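Local coordinates for protein Exo beta-1,2-glucooligosaccharide sophorohydrolase (non-reducing end) (Parabacteroides distasonis ATCC 8503, PDB 5Z06) that hydrolyses linear beta-1,2-glucan and beta-1,2-glucooligosaccharides of four or more units from the non-reducing end, releasing sophorose, at residues D7-E12 and D176-P181; R82-L87 and I137-F142; I105-A110 and K153-V158; D216-R221 and V236-M241. All coordinates share one frame; numbering follows the deposited sequence.

Contact 1 of 4, residues D7-E12 and D176-P181; sequences DYVFFE and DIELLP. With CA (calcium ion), chain C.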
loop_
_atom_site.group_PDB
_atom_site.type_symbol
_atom_site.label_atom_id
_atom_site.label_comp_id
_atom_site.label_asym_id
_atom_site.label_seq_id
_atom_site.Cartn_x
_atom_site.Cartn_y
_atom_site.Cartn_z
ATOM N N ASP A 7 3.555 17.576 3.594
ATOM C CA ASP A 7 4.872 18.170 3.563
ATOM C C ASP A 7 5.725 17.293 2.658
ATOM O O ASP A 7 5.618 16.061 2.696
ATOM C CB ASP A 7 5.436 18.246 4.959
ATOM C CG ASP A 7 4.566 19.045 5.873
ATOM O OD1 ASP A 7 4.088 20.124 5.449
ATOM O OD2 ASP A 7 4.370 18.587 7.011
ATOM N N TYR A 8 6.540 17.935 1.829
ATOM C CA TYR A 8 7.503 17.235 0.988
ATOM C C TYR A 8 8.742 16.921 1.829
ATOM O O TYR A 8 9.638 17.767 2.041
ATOM C CB TYR A 8 7.830 18.096 -0.191
ATOM C CG TYR A 8 8.598 17.417 -1.270
ATOM C CD1 TYR A 8 7.942 16.801 -2.326
ATOM C CD2 TYR A 8 9.986 17.437 -1.281
ATOM C CE1 TYR A 8 8.651 16.218 -3.350
ATOM C CE2 TYR A 8 10.697 16.840 -2.304
ATOM C CZ TYR A 8 10.025 16.232 -3.329
ATOM O OH TYR A 8 10.724 15.649 -4.349
ATOM N N VAL A 9 8.758 15.689 2.332
ATOM C CA VAL A 9 9.723 15.234 3.324
ATOM C C VAL A 9 10.795 14.402 2.640
ATOM O O VAL A 9 10.477 13.504 1.891
ATOM C CB VAL A 9 9.005 14.392 4.400
ATOM C CG1 VAL A 9 9.978 13.772 5.396
ATOM C CG2 VAL A 9 7.991 15.252 5.133
ATOM N N PHE A 10 12.060 14.699 2.916
ATOM C CA PHE A 10 13.168 13.867 2.470
ATOM C C PHE A 10 13.481 12.773 3.479
ATOM O O PHE A 10 13.893 11.684 3.110
ATOM C CB PHE A 10 14.407 14.715 2.247
ATOM C CG PHE A 10 14.253 15.691 1.144
ATOM C CD1 PHE A 10 14.448 15.296 -0.165
ATOM C CD2 PHE A 10 13.887 17.009 1.407
ATOM C CE1 PHE A 10 14.295 16.195 -1.206
ATOM C CE2 PHE A 10 13.743 17.920 0.365
ATOM C CZ PHE A 10 13.950 17.516 -0.938
ATOM N N PHE A 11 13.341 13.083 4.762
ATOM C CA PHE A 11 13.492 12.078 5.781
ATOM C C PHE A 11 12.766 12.469 7.041
ATOM O O PHE A 11 12.949 13.575 7.543
ATOM C CB PHE A 11 14.962 11.887 6.106
ATOM C CG PHE A 11 15.197 10.829 7.119
ATOM C CD1 PHE A 11 15.264 9.506 6.732
ATOM C CD2 PHE A 11 15.324 11.147 8.460
ATOM C CE1 PHE A 11 15.465 8.515 7.657
ATOM C CE2 PHE A 11 15.522 10.149 9.397
ATOM C CZ PHE A 11 15.595 8.832 8.999
ATOM N N GLU A 12 11.948 11.562 7.546
ATOM C CA GLU A 12 11.412 11.655 8.892
ATOM C C GLU A 12 11.941 10.508 9.745
ATOM O O GLU A 12 12.490 10.726 10.823
ATOM C CB GLU A 12 9.902 11.602 8.851
ATOM C CG GLU A 12 9.263 11.686 10.223
ATOM C CD GLU A 12 7.790 11.988 10.127
ATOM O OE1 GLU A 12 7.041 11.134 9.603
ATOM O OE2 GLU A 12 7.402 13.091 10.553
ATOM N N ASP A 176 14.415 14.737 10.219
ATOM C CA ASP A 176 13.328 15.629 9.836
ATOM C C ASP A 176 13.695 16.609 8.741
ATOM O O ASP A 176 13.472 17.817 8.850
ATOM C CB ASP A 176 12.798 16.288 11.073
ATOM C CG ASP A 176 12.443 15.275 12.104
ATOM O OD1 ASP A 176 11.728 14.316 11.746
ATOM O OD2 ASP A 176 12.919 15.391 13.239
ATOM N N ILE A 177 14.258 16.035 7.686
ATOM C CA ILE A 177 14.692 16.753 6.515
ATOM C C ILE A 177 13.455 16.879 5.662
ATOM O O ILE A 177 12.892 15.880 5.186
ATOM C CB ILE A 177 15.771 16.005 5.747
ATOM C CG1 ILE A 177 16.903 15.591 6.693
ATOM C CG2 ILE A 177 16.288 16.880 4.623
ATOM C CD1 ILE A 177 17.928 14.689 6.086
ATOM N N GLU A 178 13.014 18.113 5.495
ATOM C CA GLU A 178 11.748 18.381 4.851
ATOM C C GLU A 178 11.660 19.813 4.353
ATOM O O GLU A 178 12.351 20.721 4.863
ATOM C CB GLU A 178 10.597 18.115 5.829
ATOM C CG GLU A 178 10.639 18.951 7.091
ATOM C CD GLU A 178 9.603 18.535 8.113
ATOM O OE1 GLU A 178 8.657 17.778 7.781
ATOM O OE2 GLU A 178 9.735 18.981 9.262
ATOM N N LEU A 179 10.793 19.992 3.363
ATOM C CA LEU A 179 10.425 21.302 2.893
ATOM C C LEU A 179 9.212 21.750 3.681
ATOM O O LEU A 179 8.271 20.974 3.857
ATOM C CB LEU A 179 10.131 21.272 1.405
ATOM C CG LEU A 179 11.243 20.771 0.501
ATOM C CD1 LEU A 179 10.856 20.977 -0.945
ATOM C CD2 LEU A 179 12.558 21.456 0.807
ATOM N N LEU A 180 9.255 22.987 4.170
ATOM C CA LEU A 180 8.181 23.583 4.961
ATOM C C LEU A 180 7.831 24.940 4.378
ATOM O O LEU A 180 8.660 25.551 3.704
ATOM C CB LEU A 180 8.608 23.782 6.405
ATOM C CG LEU A 180 8.803 22.533 7.256
ATOM C CD1 LEU A 180 9.389 22.890 8.616
ATOM C CD2 LEU A 180 7.487 21.798 7.454
ATOM N N PRO A 181 6.602 25.416 4.637
ATOM C CA PRO A 181 6.243 26.726 4.125
ATOM C C PRO A 181 6.884 27.821 4.976
ATOM O O PRO A 181 7.263 27.565 6.112
ATOM C CB PRO A 181 4.715 26.735 4.224
ATOM C CG PRO A 181 4.404 25.785 5.311
ATOM C CD PRO A 181 5.475 24.753 5.314
HETATM CA CA CA C . 13.216 10.718 12.975
HETATM O O HOH W 1 5.641 21.607 3.809
#

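Contact 2 of 4, residues R82-L87 and I137-F142; sequences REPSTL and IPLEDF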
loop_
_atom_site.group_PDB
_atom_site.type_symbol
_atom_site.label_atom_id
_atom_site.label_comp_id
_atom_site.label_asym_id
_atom_site.label_seq_id
_atom_site.Cartn_x
_atom_site.Cartn_y
_atom_site.Cartn_z
ATOM N N ARG A 82 2.298 21.353 0.494
ATOM C CA ARG A 82 2.356 22.744 0.885
ATOM C C ARG A 82 3.408 23.387 0.028
ATOM O O ARG A 82 4.414 22.749 -0.310
ATOM C CB ARG A 82 2.768 22.869 2.337
ATOM C CG ARG A 82 1.775 22.314 3.308
ATOM C CD ARG A 82 2.215 22.670 4.692
ATOM N NE ARG A 82 1.700 21.749 5.699
ATOM C CZ ARG A 82 0.476 21.766 6.245
ATOM N NH1 ARG A 82 -0.458 22.653 5.895
ATOM N NH2 ARG A 82 0.187 20.869 7.172
ATOM N N GLU A 83 3.188 24.642 -0.342
ATOM C CA GLU A 83 4.192 25.366 -1.117
ATOM C C GLU A 83 5.305 25.682 -0.135
ATOM O O GLU A 83 5.044 26.281 0.901
ATOM C CB GLU A 83 3.606 26.609 -1.761
ATOM C CG GLU A 83 2.544 26.257 -2.793
ATOM C CD GLU A 83 2.078 27.455 -3.593
ATOM O OE1 GLU A 83 2.472 28.594 -3.253
ATOM O OE2 GLU A 83 1.325 27.255 -4.569
ATOM N N PRO A 84 6.521 25.171 -0.399
ATOM C CA PRO A 84 7.546 25.327 0.584
ATOM C C PRO A 84 8.400 26.546 0.284
ATOM O O PRO A 84 8.547 26.923 -0.872
ATOM C CB PRO A 84 8.367 24.058 0.405
ATOM C CG PRO A 84 8.325 23.790 -1.063
ATOM C CD PRO A 84 7.010 24.373 -1.546
ATOM N N SER A 85 8.932 27.150 1.337
ATOM C CA SER A 85 9.945 28.196 1.225
ATOM C C SER A 85 11.275 27.784 1.825
ATOM O O SER A 85 12.282 28.430 1.553
ATOM C CB SER A 85 9.483 29.450 1.954
ATOM O OG SER A 85 8.451 30.086 1.242
ATOM N N THR A 86 11.287 26.729 2.643
ATOM C CA THR A 86 12.451 26.412 3.458
ATOM C C THR A 86 12.758 24.918 3.404
ATOM O O THR A 86 11.853 24.097 3.307
ATOM C CB THR A 86 12.258 26.841 4.930
ATOM O OG1 THR A 86 11.324 25.976 5.563
ATOM C CG2 THR A 86 11.743 28.280 5.041
ATOM N N LEU A 87 14.043 24.590 3.434
ATOM C CA LEU A 87 14.498 23.254 3.753
ATOM C C LEU A 87 14.785 23.255 5.233
ATOM O O LEU A 87 15.768 23.842 5.683
ATOM C CB LEU A 87 15.750 22.909 2.977
ATOM C CG LEU A 87 16.469 21.617 3.371
ATOM C CD1 LEU A 87 15.583 20.413 3.084
ATOM C CD2 LEU A 87 17.766 21.524 2.597
ATOM N N ILE A 137 16.896 26.471 5.916
ATOM C CA ILE A 137 17.614 27.062 4.819
ATOM C C ILE A 137 16.516 27.556 3.910
ATOM O O ILE A 137 15.746 26.740 3.396
ATOM C CB ILE A 137 18.500 26.046 4.088
ATOM C CG1 ILE A 137 19.482 25.409 5.067
ATOM C CG2 ILE A 137 19.235 26.724 2.935
ATOM C CD1 ILE A 137 20.110 24.129 4.578
ATOM N N PRO A 138 16.416 28.891 3.734
ATOM C CA PRO A 138 15.510 29.375 2.731
ATOM C C PRO A 138 15.844 28.745 1.393
ATOM O O PRO A 138 17.018 28.703 1.001
ATOM C CB PRO A 138 15.785 30.896 2.715
ATOM C CG PRO A 138 16.170 31.209 4.112
ATOM C CD PRO A 138 16.982 30.004 4.537
ATOM N N LEU A 139 14.821 28.267 0.698
ATOM C CA LEU A 139 15.003 27.683 -0.614
ATOM C C LEU A 139 15.574 28.702 -1.584
ATOM O O LEU A 139 16.360 28.369 -2.466
ATOM C CB LEU A 139 13.678 27.090 -1.117
ATOM C CG LEU A 139 13.227 25.850 -0.325
ATOM C CD1 LEU A 139 11.901 25.343 -0.862
ATOM C CD2 LEU A 139 14.248 24.718 -0.373
ATOM N N GLU A 140 15.138 29.940 -1.419
ATOM C CA GLU A 140 15.786 31.144 -1.982
ATOM C C GLU A 140 17.329 31.044 -2.046
ATOM O O GLU A 140 17.922 31.237 -3.117
ATOM C CB GLU A 140 15.372 32.321 -1.100
ATOM C CG GLU A 140 15.343 33.679 -1.754
ATOM C CD GLU A 140 14.949 34.755 -0.760
ATOM O OE1 GLU A 140 14.531 34.406 0.369
ATOM O OE2 GLU A 140 15.065 35.942 -1.106
ATOM N N ASP A 141 17.961 30.681 -0.922
ATOM C CA ASP A 141 19.442 30.579 -0.826
ATOM C C ASP A 141 20.043 29.525 -1.772
ATOM O O ASP A 141 21.187 29.683 -2.224
ATOM C CB ASP A 141 19.895 30.311 0.612
ATOM C CG ASP A 141 19.473 31.420 1.602
ATOM O OD1 ASP A 141 18.734 32.349 1.208
ATOM O OD2 ASP A 141 19.876 31.370 2.790
ATOM N N PHE A 142 19.273 28.468 -2.099
ATOM C CA PHE A 142 19.667 27.504 -3.155
ATOM C C PHE A 142 19.459 28.046 -4.562
ATOM O O PHE A 142 19.856 27.401 -5.545
ATOM C CB PHE A 142 18.928 26.160 -3.017
ATOM C CG PHE A 142 19.255 25.411 -1.749
ATOM C CD1 PHE A 142 20.501 24.820 -1.574
ATOM C CD2 PHE A 142 18.311 25.283 -0.738
ATOM C CE1 PHE A 142 20.799 24.126 -0.407
ATOM C CE2 PHE A 142 18.606 24.593 0.434
ATOM C CZ PHE A 142 19.854 24.009 0.598
#

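Contact 3 of 4, residues I105-A110 and K153-V158; sequences IAIRYA and KKLAAV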
loop_
_atom_site.group_PDB
_atom_site.type_symbol
_atom_site.label_atom_id
_atom_site.label_comp_id
_atom_site.label_asym_id
_atom_site.label_seq_id
_atom_site.Cartn_x
_atom_site.Cartn_y
_atom_site.Cartn_z
ATOM N N ILE A 105 25.730 21.808 1.475
ATOM C CA ILE A 105 24.421 21.262 1.253
ATOM C C ILE A 105 23.810 21.926 0.040
ATOM O O ILE A 105 23.947 23.125 -0.147
ATOM C CB ILE A 105 23.513 21.398 2.499
ATOM C CG1 ILE A 105 22.106 20.889 2.199
ATOM C CG2 ILE A 105 23.453 22.828 3.009
ATOM C CD1 ILE A 105 21.327 20.598 3.468
ATOM N N ALA A 106 23.122 21.110 -0.743
ATOM C CA ALA A 106 22.542 21.478 -2.003
ATOM C C ALA A 106 21.306 20.625 -2.202
ATOM O O ALA A 106 20.975 19.759 -1.376
ATOM C CB ALA A 106 23.523 21.244 -3.133
ATOM N N ILE A 107 20.592 20.897 -3.278
ATOM C CA ILE A 107 19.446 20.084 -3.634
ATOM C C ILE A 107 19.759 19.530 -5.004
ATOM O O ILE A 107 20.192 20.271 -5.881
ATOM C CB ILE A 107 18.135 20.884 -3.546
ATOM C CG1 ILE A 107 17.823 21.118 -2.063
ATOM C CG2 ILE A 107 16.990 20.127 -4.222
ATOM C CD1 ILE A 107 16.687 22.074 -1.758
ATOM N N ARG A 108 19.608 18.219 -5.147
ATOM C CA ARG A 108 19.783 17.579 -6.416
ATOM C C ARG A 108 18.436 17.549 -7.099
ATOM O O ARG A 108 17.451 17.113 -6.493
ATOM C CB ARG A 108 20.311 16.154 -6.281
ATOM C CG ARG A 108 20.616 15.540 -7.647
ATOM C CD ARG A 108 21.193 14.131 -7.631
ATOM N NE ARG A 108 20.374 13.190 -6.885
ATOM C CZ ARG A 108 19.193 12.691 -7.260
ATOM N NH1 ARG A 108 18.587 13.055 -8.390
ATOM N NH2 ARG A 108 18.585 11.833 -6.463
ATOM N N TYR A 109 18.418 17.993 -8.361
ATOM C CA TYR A 109 17.226 17.962 -9.185
ATOM C C TYR A 109 17.004 16.565 -9.710
ATOM O O TYR A 109 17.928 15.739 -9.702
ATOM C CB TYR A 109 17.311 18.951 -10.362
ATOM C CG TYR A 109 17.313 20.406 -9.939
ATOM C CD1 TYR A 109 16.151 21.016 -9.458
ATOM C CD2 TYR A 109 18.478 21.183 -10.019
ATOM C CE1 TYR A 109 16.144 22.354 -9.082
ATOM C CE2 TYR A 109 18.478 22.510 -9.640
ATOM C CZ TYR A 109 17.312 23.084 -9.182
ATOM O OH TYR A 109 17.315 24.384 -8.808
ATOM N N ALA A 110 15.785 16.305 -10.175
ATOM C CA ALA A 110 15.444 15.016 -10.798
ATOM C C ALA A 110 16.333 14.666 -12.004
ATOM O O ALA A 110 16.584 13.485 -12.266
ATOM C CB ALA A 110 13.975 14.994 -11.201
ATOM N N LYS A 153 8.472 17.974 -7.163
ATOM C CA LYS A 153 9.040 16.656 -7.396
ATOM C C LYS A 153 10.334 16.650 -8.174
ATOM O O LYS A 153 11.001 15.614 -8.230
ATOM C CB LYS A 153 8.028 15.758 -8.100
ATOM C CG LYS A 153 6.877 15.456 -7.181
ATOM C CD LYS A 153 6.002 14.358 -7.717
ATOM C CE LYS A 153 4.855 14.169 -6.753
ATOM N NZ LYS A 153 3.962 13.153 -7.321
ATOM N N LYS A 154 10.693 17.783 -8.774
ATOM C CA LYS A 154 12.046 17.948 -9.318
ATOM C C LYS A 154 13.125 18.136 -8.231
ATOM O O LYS A 154 14.320 18.082 -8.530
ATOM C CB LYS A 154 12.060 19.071 -10.356
ATOM C CG LYS A 154 11.371 18.628 -11.642
ATOM C CD LYS A 154 11.106 19.763 -12.606
ATOM C CE LYS A 154 10.753 19.187 -13.977
ATOM N NZ LYS A 154 10.069 20.184 -14.838
ATOM N N LEU A 155 12.706 18.377 -6.993
ATOM C CA LEU A 155 13.627 18.457 -5.868
ATOM C C LEU A 155 13.802 17.028 -5.366
ATOM O O LEU A 155 13.110 16.575 -4.438
ATOM C CB LEU A 155 13.074 19.399 -4.791
ATOM C CG LEU A 155 12.676 20.819 -5.280
ATOM C CD1 LEU A 155 12.253 21.673 -4.097
ATOM C CD2 LEU A 155 13.787 21.519 -6.067
ATOM N N ALA A 156 14.703 16.315 -6.033
ATOM C CA ALA A 156 14.844 14.866 -5.858
ATOM C C ALA A 156 15.551 14.513 -4.554
ATOM O O ALA A 156 15.191 13.532 -3.910
ATOM C CB ALA A 156 15.571 14.238 -7.036
ATOM N N ALA A 157 16.559 15.289 -4.173
ATOM C CA ALA A 157 17.356 14.927 -3.019
ATOM C C ALA A 157 18.011 16.120 -2.394
ATOM O O ALA A 157 18.268 17.106 -3.066
ATOM C CB ALA A 157 18.408 13.896 -3.406
ATOM N N VAL A 158 18.246 16.016 -1.090
ATOM C CA VAL A 158 19.121 16.907 -0.375
ATOM C C VAL A 158 20.519 16.306 -0.477
ATOM O O VAL A 158 20.742 15.188 -0.017
ATOM C CB VAL A 158 18.690 17.037 1.082
ATOM C CG1 VAL A 158 19.715 17.814 1.889
ATOM C CG2 VAL A 158 17.347 17.729 1.136
#

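Contact 4 of 4, residues D216-R221 and V236-M241; sequences DIKYYR and VRRPWM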
loop_
_atom_site.group_PDB
_atom_site.type_symbol
_atom_site.label_atom_id
_atom_site.label_comp_id
_atom_site.label_asym_id
_atom_site.label_seq_id
_atom_site.Cartn_x
_atom_site.Cartn_y
_atom_site.Cartn_z
ATOM N N ASP A 216 -4.503 22.077 12.139
ATOM C CA ASP A 216 -3.413 21.679 11.251
ATOM C C ASP A 216 -2.102 21.413 12.030
ATOM O O ASP A 216 -1.128 22.172 11.974
ATOM C CB ASP A 216 -3.242 22.709 10.133
ATOM C CG ASP A 216 -2.480 22.158 8.952
ATOM O OD1 ASP A 216 -2.135 20.961 8.951
ATOM O OD2 ASP A 216 -2.199 22.912 8.012
ATOM N N ILE A 217 -2.106 20.304 12.760
ATOM C CA ILE A 217 -0.955 19.877 13.542
ATOM C C ILE A 217 0.077 19.155 12.671
ATOM O O ILE A 217 -0.232 18.658 11.570
ATOM C CB ILE A 217 -1.360 18.998 14.745
ATOM C CG1 ILE A 217 -2.004 17.682 14.313
ATOM C CG2 ILE A 217 -2.308 19.762 15.662
ATOM C CD1 ILE A 217 -1.755 16.569 15.293
ATOM N N LYS A 218 1.303 19.090 13.184
ATOM C CA LYS A 218 2.409 18.502 12.428
ATOM C C LYS A 218 2.342 16.973 12.526
ATOM O O LYS A 218 2.375 16.262 11.530
ATOM C CB LYS A 218 3.743 19.027 12.954
ATOM C CG LYS A 218 4.920 18.789 12.025
ATOM C CD LYS A 218 6.231 19.130 12.713
ATOM C CE LYS A 218 7.436 18.864 11.832
ATOM N NZ LYS A 218 7.500 19.777 10.676
ATOM N N TYR A 219 2.260 16.489 13.751
ATOM C CA TYR A 219 2.208 15.068 14.001
ATOM C C TYR A 219 1.777 14.831 15.411
ATOM O O TYR A 219 1.703 15.757 16.216
ATOM C CB TYR A 219 3.551 14.374 13.720
ATOM C CG TYR A 219 4.846 15.042 14.194
ATOM C CD1 TYR A 219 5.103 15.277 15.544
ATOM C CD2 TYR A 219 5.862 15.331 13.282
ATOM C CE1 TYR A 219 6.301 15.845 15.956
ATOM C CE2 TYR A 219 7.060 15.890 13.684
ATOM C CZ TYR A 219 7.277 16.139 15.020
ATOM O OH TYR A 219 8.473 16.683 15.403
ATOM N N TYR A 220 1.443 13.586 15.684
ATOM C CA TYR A 220 1.238 13.125 17.038
ATOM C C TYR A 220 2.549 12.524 17.499
ATOM O O TYR A 220 3.211 11.841 16.725
ATOM C CB TYR A 220 0.131 12.089 17.070
ATOM C CG TYR A 220 -1.200 12.670 16.695
ATOM C CD1 TYR A 220 -1.957 13.373 17.634
ATOM C CD2 TYR A 220 -1.698 12.533 15.401
ATOM C CE1 TYR A 220 -3.185 13.915 17.297
ATOM C CE2 TYR A 220 -2.924 13.070 15.046
ATOM C CZ TYR A 220 -3.671 13.755 15.993
ATOM O OH TYR A 220 -4.888 14.284 15.622
ATOM N N ARG A 221 2.943 12.811 18.729
ATOM C CA ARG A 221 4.088 12.173 19.325
ATOM C C ARG A 221 3.542 11.135 20.252
ATOM O O ARG A 221 2.673 11.452 21.081
ATOM C CB ARG A 221 4.924 13.161 20.134
ATOM C CG ARG A 221 6.268 13.487 19.518
ATOM C CD ARG A 221 7.061 14.461 20.379
ATOM N NE ARG A 221 7.893 15.319 19.535
ATOM C CZ ARG A 221 8.207 16.593 19.788
ATOM N NH1 ARG A 221 7.769 17.216 20.890
ATOM N NH2 ARG A 221 8.971 17.261 18.918
ATOM N N VAL A 236 6.338 9.024 16.080
ATOM C CA VAL A 236 5.467 10.102 15.666
ATOM C C VAL A 236 4.535 9.551 14.617
ATOM O O VAL A 236 4.894 8.656 13.847
ATOM C CB VAL A 236 6.183 11.342 15.090
ATOM C CG1 VAL A 236 6.984 12.036 16.170
ATOM C CG2 VAL A 236 7.064 11.013 13.882
ATOM N N ARG A 237 3.327 10.087 14.608
ATOM C CA ARG A 237 2.391 9.741 13.593
ATOM C C ARG A 237 1.815 11.010 13.029
ATOM O O ARG A 237 1.308 11.865 13.749
ATOM C CB ARG A 237 1.321 8.797 14.155
ATOM C CG ARG A 237 1.811 7.369 14.325
ATOM C CD ARG A 237 2.045 6.711 12.973
ATOM N NE ARG A 237 2.527 5.337 13.062
ATOM C CZ ARG A 237 3.806 4.959 13.148
ATOM N NH1 ARG A 237 4.804 5.844 13.211
ATOM N NH2 ARG A 237 4.094 3.670 13.211
ATOM N N ARG A 238 1.895 11.110 11.719
ATOM C CA ARG A 238 1.306 12.191 10.991
ATOM C C ARG A 238 -0.218 12.152 11.167
ATOM O O ARG A 238 -0.773 11.078 11.426
ATOM C CB ARG A 238 1.670 12.049 9.521
ATOM C CG ARG A 238 3.138 12.240 9.213
ATOM C CD ARG A 238 3.474 13.707 9.256
ATOM N NE ARG A 238 4.904 13.958 9.193
ATOM C CZ ARG A 238 5.460 15.172 9.165
ATOM N NH1 ARG A 238 4.702 16.262 9.159
ATOM N NH2 ARG A 238 6.793 15.302 9.131
ATOM N N PRO A 239 -0.899 13.311 11.015
ATOM C CA PRO A 239 -2.356 13.442 11.265
ATOM C C PRO A 239 -3.296 12.512 10.463
ATOM O O PRO A 239 -4.391 12.234 10.911
ATOM C CB PRO A 239 -2.648 14.918 10.922
ATOM C CG PRO A 239 -1.321 15.587 10.843
ATOM C CD PRO A 239 -0.347 14.539 10.413
ATOM N N TRP A 240 -2.838 12.042 9.306
ATOM C CA TRP A 240 -3.533 11.029 8.485
ATOM C C TRP A 240 -3.532 9.615 9.082
ATOM O O TRP A 240 -4.228 8.730 8.585
ATOM C CB TRP A 240 -2.972 10.993 7.038
ATOM C CG TRP A 240 -1.458 10.920 6.904
ATOM C CD1 TRP A 240 -0.600 11.978 6.732
ATOM C CD2 TRP A 240 -0.640 9.743 6.904
ATOM N NE1 TRP A 240 0.702 11.524 6.637
ATOM C CE2 TRP A 240 0.702 10.159 6.740
ATOM C CE3 TRP A 240 -0.907 8.381 7.019
ATOM C CZ2 TRP A 240 1.770 9.256 6.702
ATOM C CZ3 TRP A 240 0.154 7.480 6.989
ATOM C CH2 TRP A 240 1.476 7.920 6.826
ATOM N N MET A 241 -2.775 9.405 10.154
ATOM C CA MET A 241 -2.813 8.148 10.882
ATOM C C MET A 241 -3.158 8.436 12.354
ATOM O O MET A 241 -2.310 8.912 13.094
ATOM C CB MET A 241 -1.444 7.468 10.713
ATOM C CG MET A 241 -1.324 6.029 11.164
ATOM S SD MET A 241 -2.464 4.887 10.383
ATOM C CE MET A 241 -1.864 4.964 8.704
#

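Contact 1 of 4, residues D7-E12 and D176-P181
Val9 and Phe11 run antiparallel to Glu178 and Ile177, but the register slips by one between the two pairs: a beta bulge where strand 9-11 lies along strand 169-180, in a beta-sandwich-like domain. Tyr8 O takes a nearly straight bond from Leu179 N (2.8 Å). At the bulge Ile177 O is gripped twice, by Phe10 N at 2.7 Å and by Phe11 N at 2.9 Å, the latter on a lone pair. Phe10, its CG anti to the carbonyl carbon (chi1 -65°), crosses Ile177 at about a right angle, CB on CG2 at 3.7 Å, and meets Leu179 CD2 with its ring edge at CE2. An alanine here would probably open a gap beside Leu179 and Val158 where the ring lay. Tyr8 CD2 lies alongside Leu179 CD1. Asp7 OD1 and Leu179 O share a water, while Asp7 makes salt bridges to Arg82 and Arg238 and a hydrogen bond to Tyr264. Glu12 O binds the calcium ion at 2.3 Å, with Asn13, Thr49, Asn52 and Asp175 among the other ligands.

Contact 2 of 4, residues R82-L87 and I137-F142
Thr86 and Leu87 pair with Pro138 and Ile137 in an antiparallel beta ladder where strand 86-93 begins and strand 132-138 ends, on the flank of strand 86-93 away from strand 169-180. Leu87 and Ile137 form the hydrogen-bonded pair: Leu87 N reaches Ile137 O at 2.7 Å, and Ile137 N returns to Leu87 O at 2.9 Å. Beyond Pro138, which has no N-H to give, Leu139 N makes a nearly straight bond of 2.7 Å to Ser85 O. On the other flank Ser85 and Thr86 both face Leu180 in a classic beta bulge, and Thr86 OG1 bonds Leu180 O.

The apolar side chains gather on the face of Leu87 and Ile137. Leu87 holds CG anti to its backbone N (chi1 171°), and its CD2 meets Phe142 CZ at 3.8 Å, the two side chains crossing at about a right angle. The same methyl touches Ile137 CD1 at 4.0 Å. Leu139 folds back over the Ser85 peptide, its CG 3.3 Å from Ser85 O, and spreads its two methyls: CD1 lies 3.9 Å from Pro84 CG, and CD2 turns to Leu87 CB. Ile105, Ile107 and Leu179 cover this cluster from the neighbouring strands. Across the two segments the polar grip is thus all backbone, whereas the side chains join by apolar contact, giving the ladder one apolar face turned to the domain core.

Contact 3 of 4, residues I105-A110 and K153-V158
Arg108 pairs with Ala156 and Ala157 at a classic beta bulge, where strands 105-109 and 155-158 run antiparallel at 148°. Backbone bonds carry the pairing. Arg108 N makes a hydrogen bond of 2.7 Å to Ala157 O, and Arg108 O receives Ala157 N at 3.1 Å on a lone pair, with a weak second bond from Ala156 N. Past the bulge, Ala110 N bonds Lys154 O at 2.8 Å, next to the inverse gamma turn centred on Leu155.

Polar and apolar parts of Arg108 share the work. CG is anti to the backbone N (chi1 -174°), a bend at chi3 (54°) turns NE back, and the guanidinium lies beside the two alanines, NH1 lying 3.5 Å from Ala156 CB and NH2 near Ala157 CB. NE is held by a salt bridge to Glu69, and NH1 makes a weak bond to Tyr109 O. A leucine in its place would probably leave Glu69 without this mate and the two alanine methyls less covered.

Apolar contacts line the face of Ile107 and Leu155. Leu155 CD2 reaches both Ile107 CG2 and Tyr109 CE1, each at 3.9 Å, lying alongside the tyrosine. Farther along, Ile105 CD1 crosses to Val158 CG1 at 3.6 Å.

Strand 155-161 lies between strands 65-71 and 104-109 in a five-stranded antiparallel sheet. Its Leu155 and Val158 pack against Leu179 and Ile177 of strand 169-180, while Ile105 meets Leu87 and Met89 of strand 86-93.

Contact 4 of 4, residues D216-R221 and V236-M241
Tyr220 and Arg237 form a hydrogen-bonded pair of an antiparallel beta hairpin, strands 219-225 and 232-237. Tyr220 N meets Arg237 O at 2.6 Å, nearly straight, and Arg237 N returns to Tyr220 O at 2.8 Å. Val236 CA also brings its hydrogen to Tyr220 O. A type I turn from Arg238 to Met241 follows.

Tyr219 carries the aromatic contact, a CH-pi interaction: Val236 CG1 sits over one ring face, 4.0 Å from the centroid. Tyr219 CG stands between its backbone N and carbonyl carbon (chi1 43°), which puts it 4.0 Å from Val236 CB. Arg221 CG lies alongside the same valine's CG1 methyl at 3.7 Å. Tyr220 CE2 touches Pro239 CA at 3.8 Å; Pro239 CG comes within 3.3 Å of Ile217 O.

Among the charged groups, Arg238 turns its guanidinium face to Tyr219 CD2, the two planes 84° apart. It makes salt bridges to Glu12 and Asp7, while neighbouring Lys218 pairs with Glu178. Arg237 NH1 folds back to Val236 O, and its NH2 bridges to Glu645.

Strand 219-225 has strand 232-237 on one flank and strand 254-262 on the other. There Lys218 and Tyr219 face Val262 in a classic beta bulge.

From the N terminus, segment 7-12 pairs with 176-181 to close a loop of 163 residues, contact 1, which encloses contacts 2 and 3. Within it the segments alternate: 82-87, 105-110, 137-142, 153-158, so contacts 2 and 3 cross, closing loops of 49 and 42 residues. Contacts 1 and 2 share one sheet, strands 169-180 and 86-93 being neighbours, whereas contact 3 belongs to the five-stranded sheet facing it; Tyr8 OH to Leu155 O and Leu87 to Val158 join the two layers. Contact 4 follows in series as a short hairpin in a separate four-stranded sheet, closing 14 residues. Segment 216-221 is tied back by Asp216, in a salt bridge to Arg82 of contact 2.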